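PDB 5GXX: glucanase from Clostridium thermocellum, which probably hydrolyses internal beta-1,4-glucosidic bonds of cellulose as a family 9 endoglucanase of the cellulosome. Local coordinates for residues L255-T260 / F313-S318; A65-W70 / L201-T206; Q240-W245 / A294-W299. The protein carries 1 engineered substitution. All blocks are in the same frame, centred on the assembly; numbering follows the deposited sequence. Where two conformers were deposited one is given.

Contact 1. Residues L255-T260 / F313-S318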
loop_
_atom_site.group_PDB
_atom_site.type_symbol
_atom_site.label_atom_id
_atom_site.label_comp_id
_atom_site.label_asym_id
_atom_site.label_seq_id
_atom_site.Cartn_x
_atom_site.Cartn_y
_atom_site.Cartn_z
ATOM N N LEU A 255 14.319 58.278 14.329
ATOM C CA LEU A 255 14.287 58.510 15.764
ATOM C C LEU A 255 15.459 59.380 16.203
ATOM O O LEU A 255 15.293 60.231 17.073
ATOM C CB LEU A 255 14.298 57.179 16.532
ATOM C CG LEU A 255 13.078 56.277 16.347
ATOM C CD1 LEU A 255 13.357 54.906 16.959
ATOM C CD2 LEU A 255 11.799 56.900 16.911
ATOM N N LEU A 256 16.636 59.187 15.613
ATOM C CA LEU A 256 17.820 59.967 15.983
ATOM C C LEU A 256 17.819 61.395 15.438
ATOM O O LEU A 256 18.441 62.285 16.025
ATOM C CB LEU A 256 19.094 59.257 15.534
ATOM C CG LEU A 256 19.567 58.056 16.362
ATOM C CD1 LEU A 256 20.932 57.649 15.831
ATOM C CD2 LEU A 256 19.694 58.423 17.845
ATOM N N ALA A 257 17.130 61.605 14.314
ATOM C CA ALA A 257 16.862 62.949 13.805
ATOM C C ALA A 257 16.024 63.715 14.817
ATOM O O ALA A 257 16.348 64.855 15.154
ATOM C CB ALA A 257 16.132 62.888 12.463
ATOM N N ARG A 258 14.952 63.089 15.299
ATOM C CA ARG A 258 14.127 63.726 16.322
ATOM C C ARG A 258 14.904 63.953 17.627
ATOM O O ARG A 258 14.839 65.042 18.208
ATOM C CB ARG A 258 12.811 62.971 16.520
ATOM C CG ARG A 258 11.829 63.619 17.479
ATOM C CD ARG A 258 10.472 62.947 17.397
ATOM N NE ARG A 258 10.550 61.562 17.869
ATOM C CZ ARG A 258 9.566 60.676 17.790
ATOM N NH1 ARG A 258 8.399 61.009 17.264
ATOM N NH2 ARG A 258 9.753 59.453 18.262
ATOM N N ALA A 259 15.682 62.963 18.057
ATOM C CA ALA A 259 16.368 63.037 19.355
ATOM C C ALA A 259 17.550 64.001 19.456
ATOM O O ALA A 259 17.687 64.685 20.473
ATOM C CB ALA A 259 16.774 61.649 19.842
ATOM N N THR A 260 18.407 64.047 18.438
ATOM C CA THR A 260 19.586 64.914 18.463
ATOM C C THR A 260 19.373 66.197 17.666
ATOM O O THR A 260 20.081 67.186 17.875
ATOM C CB THR A 260 20.848 64.224 17.900
ATOM O OG1 THR A 260 20.701 64.040 16.485
ATOM C CG2 THR A 260 21.102 62.879 18.590
ATOM N N PHE A 313 4.826 58.947 8.243
ATOM C CA PHE A 313 3.951 59.684 9.156
ATOM C C PHE A 313 4.758 60.196 10.355
ATOM O O PHE A 313 4.619 61.355 10.754
ATOM C CB PHE A 313 2.801 58.807 9.684
ATOM C CG PHE A 313 1.636 58.599 8.735
ATOM C CD1 PHE A 313 1.028 59.642 8.037
ATOM C CD2 PHE A 313 1.086 57.330 8.616
ATOM C CE1 PHE A 313 -0.060 59.413 7.198
ATOM C CE2 PHE A 313 -0.033 57.082 7.817
ATOM C CZ PHE A 313 -0.614 58.127 7.101
ATOM N N VAL A 314 5.565 59.326 10.962
ATOM C CA VAL A 314 6.330 59.706 12.151
ATOM C C VAL A 314 7.292 60.846 11.811
ATOM O O VAL A 314 7.402 61.826 12.551
ATOM C CB VAL A 314 7.071 58.503 12.778
ATOM C CG1 VAL A 314 8.030 58.979 13.883
ATOM C CG2 VAL A 314 6.106 57.481 13.363
ATOM N N TYR A 315 7.958 60.749 10.665
ATOM C CA TYR A 315 8.903 61.773 10.269
ATOM C C TYR A 315 8.180 63.086 9.953
ATOM O O TYR A 315 8.572 64.150 10.438
ATOM C CB TYR A 315 9.785 61.322 9.103
ATOM C CG TYR A 315 10.862 62.355 8.847
ATOM C CD1 TYR A 315 11.875 62.584 9.797
ATOM C CD2 TYR A 315 10.855 63.127 7.678
ATOM C CE1 TYR A 315 12.830 63.561 9.605
ATOM C CE2 TYR A 315 11.834 64.103 7.468
ATOM C CZ TYR A 315 12.815 64.302 8.431
ATOM O OH TYR A 315 13.793 65.255 8.253
ATOM N N ALA A 316 7.114 63.015 9.169
ATOM C CA ALA A 316 6.346 64.217 8.846
ATOM C C ALA A 316 5.836 64.911 10.105
ATOM O O ALA A 316 5.873 66.132 10.208
ATOM C CB ALA A 316 5.184 63.877 7.926
ATOM N N ASP A 317 5.353 64.137 11.069
ATOM C CA ASP A 317 4.845 64.720 12.307
ATOM C C ASP A 317 5.929 65.362 13.162
ATOM O O ASP A 317 5.612 66.163 14.053
ATOM C CB ASP A 317 4.137 63.647 13.131
ATOM C CG ASP A 317 2.754 63.335 12.610
ATOM O OD1 ASP A 317 2.220 64.141 11.814
ATOM O OD2 ASP A 317 2.201 62.286 13.001
ATOM N N SER A 318 7.188 65.021 12.898
ATOM C CA SER A 318 8.301 65.468 13.737
ATOM C C SER A 318 9.028 66.685 13.171
ATOM O O SER A 318 9.958 67.195 13.800
ATOM C CB SER A 318 9.312 64.340 13.935
ATOM O OG SER A 318 10.104 64.178 12.772
HETATM O O HOH W 1 6.567 62.446 15.215
#
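Two flat groups, the Tyr315 ring and the Arg258 guanidinium, meet the facing helix in different ways. Ala257 lies beside the edge of the tyrosine ring and near its plane, with CB 4.4 Å from Tyr315 CE1, while the phenol oxygen reaches past this contact to hydrogen-bond His266 and Gln270. The guanidinium meets Val314 obliquely, its NH1 standing 4.0 Å from Val314 CG1, and the two side chains cross at about a right angle. Arg258 leaves its helix extended, CG anti to the backbone N (chi1 -175°), then bends at chi3 (66°). Before that bend its CD passes 3.9 Å from Ser318 CB, so the aliphatic part packs while the charged end carries on to polar partners. A water receives a weak bond of 3.1 Å from Arg258 NH1 and donates a 2.9 Å bond to Val314 O, bridging the helices where no direct hydrogen bond joins them. Glu74 forms a salt bridge with Arg258 NH2 and would help to fix the direction of the guanidinium.

The example illustrates how small residues and one long side chain can join nearly parallel helices: the segment axes approach to 10.4 Å and differ in direction by 19°. Helix 263-276 closes over Ala257, and helix 58-75 runs along the other flank through Tyr73, Glu74 and Tyr75. Helix 412-429 packs beyond Phe313, an arrangement consistent with the (alpha/alpha)6 barrel of family 9 hydrolases.

Contact 2. Residues A65-W70 / L201-T206; sequences AAMLGW and LLWAST
The interior of the helical barrel that characterises family 9 catalytic domains is filled here by an aromatic cluster, and Trp203 reaches from helix 198-212 to Trp70 on helix 58-75. The pair is an offset edge-to-face stack in which the edge of Trp203 is directed at the face of Trp70. Their six-membered rings have centroids 5.5 Å apart and planes at 67°. The closest approach, 3.6 Å, is between Trp70 CE3 and Trp203 CH2.

Large rings allow helices to cohere at a distance: the segment axes come no nearer than 13.1 Å, and the Trp203 side chain and the residues it meets fill the gap between them. With CG anti to the backbone N (chi1 177°), the side chain points toward helix 58-75, where Ala66, Met67 and Trp70 meet it along its NE1–CZ2–CH2 side. Ala66 CB touches the pyrrole side obliquely, 4.0 Å from Trp203 NE1. Met67, folded back by bends at chi2 and chi3, sets SD 4.2 Å from Trp203 CZ2 in an oblique Met-aromatic contact, and the same sulfur lies in plane at the edge of Trp70, so the thioether touches both indoles. Neither buried indole nitrogen lacks a partner: Trp203 NE1 bonds to Gln147, and Trp70 NE1 bonds to Glu74. These bonds should restrict rotation of the two rings.

The cluster continues through Trp207, edge-to-face with both tryptophans, and through Phe310 beside Trp70. Trp203 lies about 8 Å from a bound calcium ion, whose ligands include Asp199 and Glu200 of its own helix. Helix 142-158 packs against Ala66 and Trp203, helix 249-260 contributes Leu255 to both tryptophans, and helix 215-224 backs Ser205 and Thr206 on helix 198-212.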
loop_
_atom_site.group_PDB
_atom_site.type_symbol
_atom_site.label_atom_id
_atom_site.label_comp_id
_atom_site.label_asym_id
_atom_site.label_seq_id
_atom_site.Cartn_x
_atom_site.Cartn_y
_atom_site.Cartn_z
ATOM N N ALA A 65 6.897 42.876 17.501
ATOM C CA ALA A 65 6.635 43.445 18.824
ATOM C C ALA A 65 7.196 44.858 18.988
ATOM O O ALA A 65 6.502 45.742 19.500
ATOM C CB ALA A 65 7.206 42.524 19.904
ATOM N N ALA A 66 8.428 45.094 18.535
ATOM C CA ALA A 66 9.026 46.428 18.585
ATOM C C ALA A 66 8.177 47.455 17.833
ATOM O O ALA A 66 7.951 48.565 18.304
ATOM C CB ALA A 66 10.452 46.414 18.042
ATOM N N MET A 67 7.684 47.071 16.660
ATOM C CA MET A 67 6.860 47.986 15.869
ATOM C C MET A 67 5.495 48.222 16.508
ATOM O O MET A 67 5.011 49.352 16.436
ATOM C CB MET A 67 6.663 47.409 14.477
ATOM C CG MET A 67 7.914 47.319 13.640
ATOM S SD MET A 67 8.753 48.885 13.449
ATOM C CE MET A 67 7.685 49.779 12.310
ATOM N N LEU A 68 4.900 47.219 17.151
ATOM C CA LEU A 68 3.684 47.447 17.942
ATOM C C LEU A 68 3.956 48.411 19.097
ATOM O O LEU A 68 3.123 49.280 19.385
ATOM C CB LEU A 68 3.081 46.143 18.464
ATOM C CG LEU A 68 2.547 45.168 17.408
ATOM C CD1 LEU A 68 1.688 44.087 18.073
ATOM C CD2 LEU A 68 1.745 45.835 16.282
ATOM N N GLY A 69 5.126 48.257 19.725
ATOM C CA GLY A 69 5.559 49.172 20.778
ATOM C C GLY A 69 5.713 50.575 20.228
ATOM O O GLY A 69 5.249 51.542 20.852
ATOM N N TRP A 70 6.319 50.687 19.045
ATOM C CA TRP A 70 6.558 51.996 18.442
ATOM C C TRP A 70 5.212 52.651 18.143
ATOM O O TRP A 70 5.067 53.857 18.364
ATOM C CB TRP A 70 7.462 51.884 17.206
ATOM C CG TRP A 70 8.022 53.186 16.690
ATOM C CD1 TRP A 70 7.921 54.408 17.278
ATOM C CD2 TRP A 70 8.795 53.382 15.491
ATOM N NE1 TRP A 70 8.558 55.360 16.514
ATOM C CE2 TRP A 70 9.106 54.754 15.412
ATOM C CE3 TRP A 70 9.217 52.533 14.452
ATOM C CZ2 TRP A 70 9.844 55.294 14.352
ATOM C CZ3 TRP A 70 9.955 53.064 13.413
ATOM C CH2 TRP A 70 10.241 54.437 13.353
ATOM N N LEU A 201 21.915 46.686 16.523
ATOM C CA LEU A 201 22.538 47.350 17.674
ATOM C C LEU A 201 22.174 48.827 17.730
ATOM O O LEU A 201 21.929 49.354 18.813
ATOM C CB LEU A 201 24.062 47.160 17.720
ATOM C CG LEU A 201 24.553 45.721 17.857
ATOM C CD1 LEU A 201 26.096 45.754 17.795
ATOM C CD2 LEU A 201 24.069 45.099 19.168
ATOM N N LEU A 202 22.170 49.483 16.572
ATOM C CA LEU A 202 21.672 50.854 16.462
ATOM C C LEU A 202 20.245 51.021 16.975
ATOM O O LEU A 202 19.961 51.915 17.774
ATOM C CB LEU A 202 21.706 51.312 14.996
ATOM C CG LEU A 202 21.132 52.704 14.706
ATOM C CD1 LEU A 202 21.861 53.798 15.480
ATOM C CD2 LEU A 202 21.208 52.947 13.203
ATOM N N TRP A 203 19.347 50.183 16.471
ATOM C CA TRP A 203 17.925 50.205 16.808
ATOM C C TRP A 203 17.731 49.969 18.298
ATOM O O TRP A 203 17.029 50.725 18.963
ATOM C CB TRP A 203 17.244 49.126 15.961
ATOM C CG TRP A 203 15.783 48.802 16.090
ATOM C CD1 TRP A 203 15.280 47.588 16.420
ATOM C CD2 TRP A 203 14.649 49.631 15.771
ATOM N NE1 TRP A 203 13.903 47.592 16.363
ATOM C CE2 TRP A 203 13.490 48.835 15.958
ATOM C CE3 TRP A 203 14.496 50.951 15.337
ATOM C CZ2 TRP A 203 12.198 49.326 15.750
ATOM C CZ3 TRP A 203 13.209 51.434 15.147
ATOM C CH2 TRP A 203 12.084 50.625 15.342
ATOM N N ALA A 204 18.403 48.959 18.840
ATOM C CA ALA A 204 18.235 48.653 20.251
ATOM C C ALA A 204 18.808 49.746 21.159
ATOM O O ALA A 204 18.139 50.163 22.112
ATOM C CB ALA A 204 18.866 47.303 20.561
ATOM N N SER A 205 20.024 50.216 20.872
ATOM C CA SER A 205 20.629 51.280 21.677
ATOM C C SER A 205 19.808 52.571 21.617
ATOM O O SER A 205 19.686 53.273 22.624
ATOM C CB SER A 205 22.110 51.523 21.325
ATOM O OG SER A 205 22.301 51.856 19.958
ATOM N N THR A 206 19.225 52.874 20.453
ATOM C CA THR A 206 18.397 54.068 20.295
ATOM C C THR A 206 17.170 53.977 21.192
ATOM O O THR A 206 16.859 54.923 21.913
ATOM C CB THR A 206 17.991 54.270 18.813
ATOM O OG1 THR A 206 19.178 54.493 18.049
ATOM C CG2 THR A 206 17.033 55.446 18.640
#

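Contact 3. Residues Q240-W245 / A294-W299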
loop_
_atom_site.group_PDB
_atom_site.type_symbol
_atom_site.label_atom_id
_atom_site.label_comp_id
_atom_site.label_asym_id
_atom_site.label_seq_id
_atom_site.Cartn_x
_atom_site.Cartn_y
_atom_site.Cartn_z
ATOM N N GLN A 240 17.948 52.647 -0.105
ATOM C CA GLN A 240 17.057 52.127 -1.151
ATOM C C GLN A 240 16.488 50.754 -0.768
ATOM O O GLN A 240 16.695 49.747 -1.458
ATOM C CB GLN A 240 17.790 52.080 -2.493
ATOM C CG GLN A 240 18.287 53.428 -2.978
ATOM C CD GLN A 240 18.910 53.361 -4.355
ATOM O OE1 GLN A 240 18.876 52.329 -5.034
ATOM N NE2 GLN A 240 19.492 54.477 -4.775
ATOM N N TRP A 241 15.812 50.725 0.375
ATOM C CA TRP A 241 15.109 49.541 0.830
ATOM C C TRP A 241 14.082 50.021 1.861
ATOM O O TRP A 241 13.909 51.230 2.026
ATOM C CB TRP A 241 16.098 48.483 1.363
ATOM C CG TRP A 241 15.521 47.087 1.377
ATOM C CD1 TRP A 241 15.183 46.352 2.475
ATOM C CD2 TRP A 241 15.237 46.258 0.238
ATOM N NE1 TRP A 241 14.699 45.122 2.101
ATOM C CE2 TRP A 241 14.693 45.049 0.731
ATOM C CE3 TRP A 241 15.382 46.418 -1.147
ATOM C CZ2 TRP A 241 14.320 43.995 -0.111
ATOM C CZ3 TRP A 241 14.970 45.374 -1.989
ATOM C CH2 TRP A 241 14.442 44.182 -1.462
ATOM N N ALA A 242 13.402 49.089 2.521
ATOM C CA ALA A 242 12.433 49.375 3.571
ATOM C C ALA A 242 12.945 48.979 4.948
ATOM O O ALA A 242 13.620 47.962 5.107
ATOM C CB ALA A 242 11.124 48.629 3.333
ATOM N N HIS A 243 12.540 49.763 5.942
ATOM C CA HIS A 243 12.485 49.304 7.322
ATOM C C HIS A 243 11.744 47.972 7.350
ATOM O O HIS A 243 10.641 47.871 6.825
ATOM C CB HIS A 243 11.693 50.338 8.108
ATOM C CG HIS A 243 11.757 50.162 9.591
ATOM N ND1 HIS A 243 12.783 50.691 10.347
ATOM C CD2 HIS A 243 10.934 49.523 10.455
ATOM C CE1 HIS A 243 12.582 50.379 11.617
ATOM N NE2 HIS A 243 11.464 49.678 11.714
ATOM N N CYS A 244 12.350 46.960 7.970
ATOM C CA CYS A 244 11.735 45.640 8.035
ATOM C C CYS A 244 12.416 44.761 9.078
ATOM O O CYS A 244 13.388 45.177 9.724
ATOM C CB CYS A 244 11.841 44.968 6.662
ATOM S SG CYS A 244 13.555 44.607 6.129
ATOM N N TRP A 245 11.919 43.536 9.205
ATOM C CA TRP A 245 12.445 42.577 10.190
ATOM C C TRP A 245 13.961 42.403 10.155
ATOM O O TRP A 245 14.545 42.080 11.185
ATOM C CB TRP A 245 11.771 41.204 10.068
ATOM C CG TRP A 245 12.001 40.583 8.712
ATOM C CD1 TRP A 245 11.220 40.721 7.592
ATOM C CD2 TRP A 245 13.124 39.788 8.313
ATOM N NE1 TRP A 245 11.784 40.064 6.526
ATOM C CE2 TRP A 245 12.946 39.468 6.948
ATOM C CE3 TRP A 245 14.255 39.302 8.977
ATOM C CZ2 TRP A 245 13.864 38.690 6.230
ATOM C CZ3 TRP A 245 15.162 38.524 8.268
ATOM C CH2 TRP A 245 14.965 38.233 6.910
ATOM N N ALA A 294 3.880 51.577 -4.033
ATOM C CA ALA A 294 5.349 51.512 -4.046
ATOM C C ALA A 294 5.653 50.034 -3.867
ATOM O O ALA A 294 5.191 49.434 -2.888
ATOM C CB ALA A 294 5.964 52.400 -2.929
ATOM N N HIS A 295 6.379 49.447 -4.818
ATOM C CA HIS A 295 6.517 47.992 -4.919
ATOM C C HIS A 295 7.996 47.585 -4.836
ATOM O O HIS A 295 8.757 47.630 -5.823
ATOM C CB HIS A 295 5.878 47.512 -6.232
ATOM C CG HIS A 295 5.433 46.080 -6.220
ATOM N ND1 HIS A 295 6.324 45.028 -6.292
ATOM C CD2 HIS A 295 4.193 45.531 -6.188
ATOM C CE1 HIS A 295 5.648 43.894 -6.283
ATOM N NE2 HIS A 295 4.355 44.168 -6.204
ATOM N N LEU A 296 8.423 47.237 -3.628
ATOM C CA LEU A 296 9.853 47.078 -3.393
ATOM C C LEU A 296 10.433 45.781 -3.933
ATOM O O LEU A 296 11.573 45.782 -4.418
ATOM C CB LEU A 296 10.205 47.245 -1.903
ATOM C CG LEU A 296 11.688 47.131 -1.502
ATOM C CD1 LEU A 296 12.417 48.360 -2.049
ATOM C CD2 LEU A 296 11.776 47.002 0.010
ATOM N N ASP A 297 9.656 44.703 -3.836
ATOM C CA ASP A 297 10.168 43.383 -4.155
ATOM C C ASP A 297 8.976 42.490 -4.422
ATOM O O ASP A 297 7.851 42.848 -4.090
ATOM C CB ASP A 297 10.972 42.866 -2.954
ATOM C CG ASP A 297 11.917 41.713 -3.297
ATOM O OD1 ASP A 297 12.479 41.651 -4.407
ATOM O OD2 ASP A 297 12.105 40.833 -2.438
ATOM N N THR A 298 9.249 41.313 -4.977
ATOM C CA THR A 298 8.239 40.294 -5.253
ATOM C C THR A 298 7.508 39.864 -3.980
ATOM O O THR A 298 6.300 39.651 -4.026
ATOM C CB THR A 298 8.952 39.062 -5.852
ATOM O OG1 THR A 298 9.606 39.463 -7.061
ATOM C CG2 THR A 298 8.005 37.916 -6.140
ATOM N N TRP A 299 8.226 39.785 -2.863
ATOM C CA TRP A 299 7.698 39.238 -1.613
ATOM C C TRP A 299 7.239 40.353 -0.685
ATOM O O TRP A 299 7.994 41.279 -0.388
ATOM C CB TRP A 299 8.746 38.342 -0.940
ATOM C CG TRP A 299 9.199 37.254 -1.875
ATOM C CD1 TRP A 299 8.610 36.042 -2.072
ATOM C CD2 TRP A 299 10.316 37.307 -2.769
ATOM N NE1 TRP A 299 9.296 35.330 -3.035
ATOM C CE2 TRP A 299 10.345 36.089 -3.482
ATOM C CE3 TRP A 299 11.291 38.275 -3.048
ATOM C CZ2 TRP A 299 11.319 35.806 -4.447
ATOM C CZ3 TRP A 299 12.271 37.993 -4.006
ATOM C CH2 TRP A 299 12.275 36.763 -4.690
#
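This is a loop-to-loop apolar contact with a CH-pi interaction at its centre, joining the loop that leads into helix 249-260 to the one that leads into helix 301-318. Leu296 lies across one face of the Trp241 indole. Its CD2 is 3.6 Å from the centroid of the six-membered ring of Trp241 and only 15° off the ring normal, so the methyl sits over the middle of the ring. The other branch settles toward the outer part of the same ring, with Leu296 CD1 3.7 Å from Trp241 CE3. A chi1 of -179° carries Leu296 CG toward the ring, and chi2 then spreads the two methyls over it.

CD2 is doubly used: it also packs against Ala242, at 3.8 Å from Ala242 CB, and so fits between the indole and the next residue of the same loop. Asp297 adds a lesser contact at the end of the ring, its CG 4.0 Å from Trp241 CH2, with ring and carboxylate planes 58° apart. No hydrogen bond links the segments; they meet by van der Waals and CH-pi contact.

Outside residues add to this: Trp276 NE1 hydrogen-bonds the carbonyl of Trp241, and Tyr304 packs edge-to-face on the indole. The calcium ligand Asp246 follows the first segment directly, and the Trp241 side chain is about 10 Å from that calcium ion. The arrangement is thus a CH-pi contact between two loops, each leading into a helix of the (alpha/alpha)6 barrel; in this fold the substrate cleft lies at the N-terminal ends of inner helices, so a place near it is at most probable.

In the fold
Contact 2 comes first along the chain, closing a loop of 130 residues, about half of it helical, between helices 58-75 and 198-212 before either other contact opens. Contacts 3 and 1 then cross: their segments alternate in the order 240-245, 255-260, 294-299 and 313-318. Both join the region of helix 249-260 to that of helix 301-318, past the intervening helix 263-276, contact 3 through the loops leading into the two helices, contact 1 through their C-terminal turns. Those two do not touch, their nearest atoms being about 7 Å apart. Contact 2 meets contact 1 through Leu255 and Leu256 and contact 3 through His243, so that its side chains pack against both neighbours.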